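Local coordinates for TonB-dependent siderophore receptor (Pseudomonas aeruginosa 39016, PDB 5NEC), which probably takes up iron-loaded siderophores, and drug conjugates built on them, across the outer membrane at the expense of energy relayed by TonB, at residues G92-P95 against F100-Q103; T272-Q277 against D413-S418. All coordinates share one frame; numbering follows the deposited sequence.

The receptor has the two-part build of its family, a 22-stranded barrel with a plug domain folded inside it, and the two contacts sample one part each. Contact 1 comes first along the chain and closes before contact 2 opens; it joins neighbouring strands of a hairpin in the plug, its centre about 7 Å from the centre of the chain. Contact 2, whose centre is about 30 Å from the centre of the chain, joins two loops of the barrel that are far apart in sequence. The centres of contacts 1 and 2 are 29 Å apart, and the two do not touch. Gln277 of contact 2 touches Pro90 of the plug, so barrel and plug meet here.

Contact 1. Residues G92-P95 against F100-Q103; sequences GDRP and FDAQ
Arg94 and Asp101 face each other across a beta hairpin of the plug domain, formed by strands 94-97 and 100-101, and the arginine side chain can be followed outward as a series of contacts with the partner segment. Its CB leaves the backbone with CG turned anti to the backbone N (chi1 171°), which brings the chain up beside Asp101 and Gln103. Arg94 CG lies 3.4 Å from Asp101 OD1, with Gln103 CB also close. Arg94 CD comes next and packs against both carboxylate oxygens, after which a bend at chi3 turns the guanidinium. Arg94 NH1 then donates to Asp101 OD2 at 2.7 Å, the one salt bridge between the segments. The carboxylate oxygen receives it on its syn lone pair and sits at the guanidinium edge, close to its plane, although the two flat groups are turned 49° apart.

Gln103 runs alongside the arginine, pointing the same way, and sets Gln103 OE1 over one guanidinium face, 3.2 Å from Arg94 CZ. The angles there are too poor for a hydrogen bond, so the oxygen probably helps through its partial negative charge above the cation. The other carboxylate oxygen is occupied too: Asp101 OD1 accepts from Gln103 N in an Asx turn, so the carboxylate is tied to both segments.

The backbones pair where Ala102 N donates to Pro95 O at 2.9 Å. Strand 80-83 flanks the hairpin beyond strand 94-97, where the backbones of Arg94 and Gly83 are hydrogen-bonded. Pro95 CG is in loose apolar contact with Ala102 CB at 4.4 Å.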
loop_
_atom_site.group_PDB
_atom_site.type_symbol
_atom_site.label_atom_id
_atom_site.label_comp_id
_atom_site.label_asym_id
_atom_site.label_seq_id
_atom_site.Cartn_x
_atom_site.Cartn_y
_atom_site.Cartn_z
ATOM N N GLY A 92 -2.534 -7.893 6.848
ATOM C CA GLY A 92 -1.248 -7.796 6.137
ATOM C C GLY A 92 -1.101 -6.544 5.272
ATOM O O GLY A 92 -1.765 -6.424 4.240
ATOM N N ASP A 93 -0.226 -5.611 5.695
ATOM C CA ASP A 93 -0.073 -4.263 5.069
ATOM C C ASP A 93 1.191 -4.160 4.228
ATOM O O ASP A 93 1.697 -3.058 3.970
ATOM C CB ASP A 93 -0.055 -3.150 6.129
ATOM C CG ASP A 93 -1.215 -3.243 7.100
ATOM O OD1 ASP A 93 -2.400 -3.210 6.665
ATOM O OD2 ASP A 93 -0.967 -3.307 8.332
ATOM N N ARG A 94 1.665 -5.317 3.753
ATOM C CA ARG A 94 2.904 -5.446 3.019
ATOM C C ARG A 94 2.584 -5.660 1.534
ATOM O O ARG A 94 2.155 -6.740 1.166
ATOM C CB ARG A 94 3.654 -6.642 3.586
ATOM C CG ARG A 94 4.888 -7.070 2.798
ATOM C CD ARG A 94 5.312 -8.477 3.192
ATOM N NE ARG A 94 5.560 -8.611 4.630
ATOM C CZ ARG A 94 6.674 -9.043 5.219
ATOM N NH1 ARG A 94 7.771 -9.364 4.527
ATOM N NH2 ARG A 94 6.706 -9.086 6.552
ATOM N N PRO A 95 2.789 -4.644 0.682
ATOM C CA PRO A 95 2.534 -4.850 -0.749
ATOM C C PRO A 95 3.604 -5.674 -1.484
ATOM O O PRO A 95 4.780 -5.591 -1.153
ATOM C CB PRO A 95 2.484 -3.428 -1.311
ATOM C CG PRO A 95 3.268 -2.623 -0.363
ATOM C CD PRO A 95 3.104 -3.246 0.988
ATOM N N PHE A 100 7.436 -9.222 -5.952
ATOM C CA PHE A 100 8.522 -8.924 -5.021
ATOM C C PHE A 100 8.045 -8.033 -3.872
ATOM O O PHE A 100 7.256 -7.108 -4.055
ATOM C CB PHE A 100 9.705 -8.298 -5.755
ATOM C CG PHE A 100 10.418 -9.248 -6.705
ATOM C CD1 PHE A 100 11.078 -10.377 -6.220
ATOM C CD2 PHE A 100 10.455 -8.998 -8.090
ATOM C CE1 PHE A 100 11.740 -11.247 -7.089
ATOM C CE2 PHE A 100 11.119 -9.859 -8.957
ATOM C CZ PHE A 100 11.756 -10.989 -8.455
ATOM N N ASP A 101 8.558 -8.339 -2.687
ATOM C CA ASP A 101 8.169 -7.716 -1.432
ATOM C C ASP A 101 8.584 -6.244 -1.411
ATOM O O ASP A 101 9.745 -5.940 -1.668
ATOM C CB ASP A 101 8.864 -8.478 -0.298
ATOM C CG ASP A 101 8.400 -8.059 1.078
ATOM O OD1 ASP A 101 7.886 -6.922 1.278
ATOM O OD2 ASP A 101 8.562 -8.900 1.993
ATOM N N ALA A 102 7.647 -5.351 -1.074
ATOM C CA ALA A 102 7.883 -3.906 -1.087
ATOM C C ALA A 102 7.456 -3.178 0.193
ATOM O O ALA A 102 7.096 -1.984 0.128
ATOM C CB ALA A 102 7.182 -3.291 -2.284
ATOM N N GLN A 103 7.518 -3.863 1.348
ATOM C CA GLN A 103 7.132 -3.252 2.646
ATOM C C GLN A 103 7.941 -2.003 2.962
ATOM O O GLN A 103 7.390 -0.983 3.381
ATOM C CB GLN A 103 7.265 -4.239 3.818
ATOM C CG GLN A 103 8.674 -4.733 4.144
ATOM C CD GLN A 103 8.690 -5.761 5.267
ATOM O OE1 GLN A 103 7.646 -6.100 5.848
ATOM N NE2 GLN A 103 9.883 -6.280 5.573
#

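Contact 2. Residues T272-Q277 against D413-S418; sequences TGRDFQ and DPWNGS
The indole of Trp415 has a neighbour on each face, both displaced toward the rim: the guanidinium of Arg274 reaches over one face, and the backbone N of Gly417, two residues on in the same loop, lies over the opposite one. This cation-pi pair joins two loops of the TonB-dependent receptor barrel, the one leading into strand 276-291 and the one leading into strand 419-421. Trp415 NE1 is hydrogen-bonded to Asn402 OD1. The guanidinium has its own edge partners: Asp275 OD1 and Trp415 CZ2 both lie in its plane.

Arginine and indole are not stacked flat. Their planes are 70° apart, and the cation leans on the ring through Arg274 NH1, which is 3.5 Å from Trp415 CE2. Arg274 CZ stands over the five-membered ring of Trp415, only 17° off the normal through its centroid. Further back along the chain, Arg274 CD makes a CH-pi contact above the six-membered ring, 3.5 Å from Trp415 CZ3, while Arg274 CG and CB approach Trp415 CZ3 and CE3. An extended start followed by a bend at chi3 lets the chain cross the benzo portion before NH1 arrives over the CE2 end of the ring fusion, near NE1 and CZ2.

Two bonds restrain the guanidinium. Arg274 NE donates to Asp275 OD1 at 3.0 Å in a nearly straight salt bridge, with an angle of 166°. Arg274 NH2 bonds to Thr314 OG1, a hydroxyl that Asp275 OD2 also meets. The aspartate is therefore a second-shell residue that probably helps position the cation over the indole. Away from the ring, a water bridges the loops, accepting from Gly273 N and donating to Asp413 O at 2.6 Å.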
loop_
_atom_site.group_PDB
_atom_site.type_symbol
_atom_site.label_atom_id
_atom_site.label_comp_id
_atom_site.label_asym_id
_atom_site.label_seq_id
_atom_site.Cartn_x
_atom_site.Cartn_y
_atom_site.Cartn_z
ATOM N N THR A 272 -13.662 -11.857 21.182
ATOM C CA THR A 272 -13.985 -10.461 21.495
ATOM C C THR A 272 -13.504 -10.029 22.875
ATOM O O THR A 272 -13.179 -8.872 23.060
ATOM C CB THR A 272 -15.495 -10.171 21.366
ATOM O OG1 THR A 272 -16.243 -11.144 22.105
ATOM C CG2 THR A 272 -15.897 -10.229 19.925
ATOM N N GLY A 273 -13.442 -10.956 23.827
ATOM C CA GLY A 273 -12.909 -10.665 25.160
ATOM C C GLY A 273 -11.396 -10.555 25.254
ATOM O O GLY A 273 -10.898 -10.104 26.274
ATOM N N ARG A 274 -10.658 -11.007 24.238
ATOM C CA ARG A 274 -9.206 -11.077 24.303
ATOM C C ARG A 274 -8.491 -10.252 23.253
ATOM O O ARG A 274 -7.499 -9.596 23.559
ATOM C CB ARG A 274 -8.737 -12.531 24.191
ATOM C CG ARG A 274 -7.226 -12.686 24.112
ATOM C CD ARG A 274 -6.765 -14.128 24.034
ATOM N NE ARG A 274 -6.852 -14.675 22.689
ATOM C CZ ARG A 274 -6.516 -15.928 22.369
ATOM N NH1 ARG A 274 -6.080 -16.780 23.301
ATOM N NH2 ARG A 274 -6.640 -16.349 21.111
ATOM N N ASP A 275 -8.937 -10.331 22.006
ATOM C CA ASP A 275 -8.126 -9.857 20.884
ATOM C C ASP A 275 -8.259 -8.354 20.679
ATOM O O ASP A 275 -9.325 -7.807 20.871
ATOM C CB ASP A 275 -8.479 -10.621 19.593
ATOM C CG ASP A 275 -8.241 -12.149 19.715
ATOM O OD1 ASP A 275 -7.490 -12.591 20.618
ATOM O OD2 ASP A 275 -8.825 -12.901 18.902
ATOM N N PHE A 276 -7.165 -7.698 20.302
ATOM C CA PHE A 276 -7.151 -6.252 20.116
ATOM C C PHE A 276 -6.072 -5.862 19.116
ATOM O O PHE A 276 -5.096 -6.581 18.930
ATOM C CB PHE A 276 -6.956 -5.505 21.465
ATOM C CG PHE A 276 -5.698 -5.891 22.223
ATOM C CD1 PHE A 276 -4.475 -5.324 21.908
ATOM C CD2 PHE A 276 -5.746 -6.831 23.253
ATOM C CE1 PHE A 276 -3.325 -5.684 22.585
ATOM C CE2 PHE A 276 -4.602 -7.191 23.939
ATOM C CZ PHE A 276 -3.385 -6.618 23.601
ATOM N N GLN A 277 -6.251 -4.717 18.481
ATOM C CA GLN A 277 -5.284 -4.203 17.529
ATOM C C GLN A 277 -5.278 -2.682 17.653
ATOM O O GLN A 277 -6.191 -2.019 17.209
ATOM C CB GLN A 277 -5.664 -4.684 16.141
ATOM C CG GLN A 277 -4.698 -4.362 15.036
ATOM C CD GLN A 277 -5.319 -4.565 13.677
ATOM O OE1 GLN A 277 -5.885 -5.607 13.384
ATOM N NE2 GLN A 277 -5.310 -3.518 12.879
ATOM N N ASP A 413 -16.959 -16.473 23.873
ATOM C CA ASP A 413 -16.449 -17.378 24.890
ATOM C C ASP A 413 -15.611 -16.595 25.894
ATOM O O ASP A 413 -14.717 -15.831 25.487
ATOM C CB ASP A 413 -15.548 -18.451 24.268
ATOM C CG ASP A 413 -16.326 -19.581 23.597
ATOM O OD1 ASP A 413 -17.522 -19.779 23.905
ATOM O OD2 ASP A 413 -15.722 -20.284 22.746
ATOM N N PRO A 414 -15.867 -16.790 27.209
ATOM C CA PRO A 414 -15.133 -16.089 28.282
ATOM C C PRO A 414 -13.775 -16.732 28.564
ATOM O O PRO A 414 -13.513 -17.245 29.677
ATOM C CB PRO A 414 -16.075 -16.228 29.478
ATOM C CG PRO A 414 -16.725 -17.554 29.267
ATOM C CD PRO A 414 -16.861 -17.725 27.777
ATOM N N TRP A 415 -12.920 -16.721 27.546
ATOM C CA TRP A 415 -11.520 -17.128 27.694
ATOM C C TRP A 415 -10.880 -16.326 28.848
ATOM O O TRP A 415 -11.203 -15.168 29.052
ATOM C CB TRP A 415 -10.795 -16.890 26.360
ATOM C CG TRP A 415 -9.370 -17.261 26.358
ATOM C CD1 TRP A 415 -8.828 -18.439 25.967
ATOM C CD2 TRP A 415 -8.280 -16.429 26.748
ATOM N NE1 TRP A 415 -7.466 -18.409 26.114
ATOM C CE2 TRP A 415 -7.106 -17.177 26.583
ATOM C CE3 TRP A 415 -8.187 -15.122 27.231
ATOM C CZ2 TRP A 415 -5.851 -16.662 26.882
ATOM C CZ3 TRP A 415 -6.953 -14.615 27.530
ATOM C CH2 TRP A 415 -5.793 -15.379 27.360
ATOM N N ASN A 416 -9.990 -16.930 29.616
ATOM C CA ASN A 416 -9.386 -16.208 30.737
ATOM C C ASN A 416 -8.021 -16.742 31.149
ATOM O O ASN A 416 -7.747 -16.882 32.331
ATOM C CB ASN A 416 -10.347 -16.213 31.935
ATOM C CG ASN A 416 -9.946 -15.218 33.021
ATOM O OD1 ASN A 416 -9.204 -14.252 32.784
ATOM N ND2 ASN A 416 -10.441 -15.451 34.228
ATOM N N GLY A 417 -7.168 -17.022 30.177
ATOM C CA GLY A 417 -5.775 -17.378 30.434
ATOM C C GLY A 417 -4.951 -16.147 30.805
ATOM O O GLY A 417 -5.372 -15.004 30.570
ATOM N N SER A 418 -3.767 -16.374 31.367
ATOM C CA SER A 418 -2.882 -15.263 31.711
ATOM C C SER A 418 -2.320 -14.603 30.447
ATOM O O SER A 418 -2.002 -15.287 29.477
ATOM C CB SER A 418 -1.739 -15.732 32.614
ATOM O OG SER A 418 -1.075 -16.833 32.029
HETATM O O HOH W 1 -14.640 -13.592 24.074
#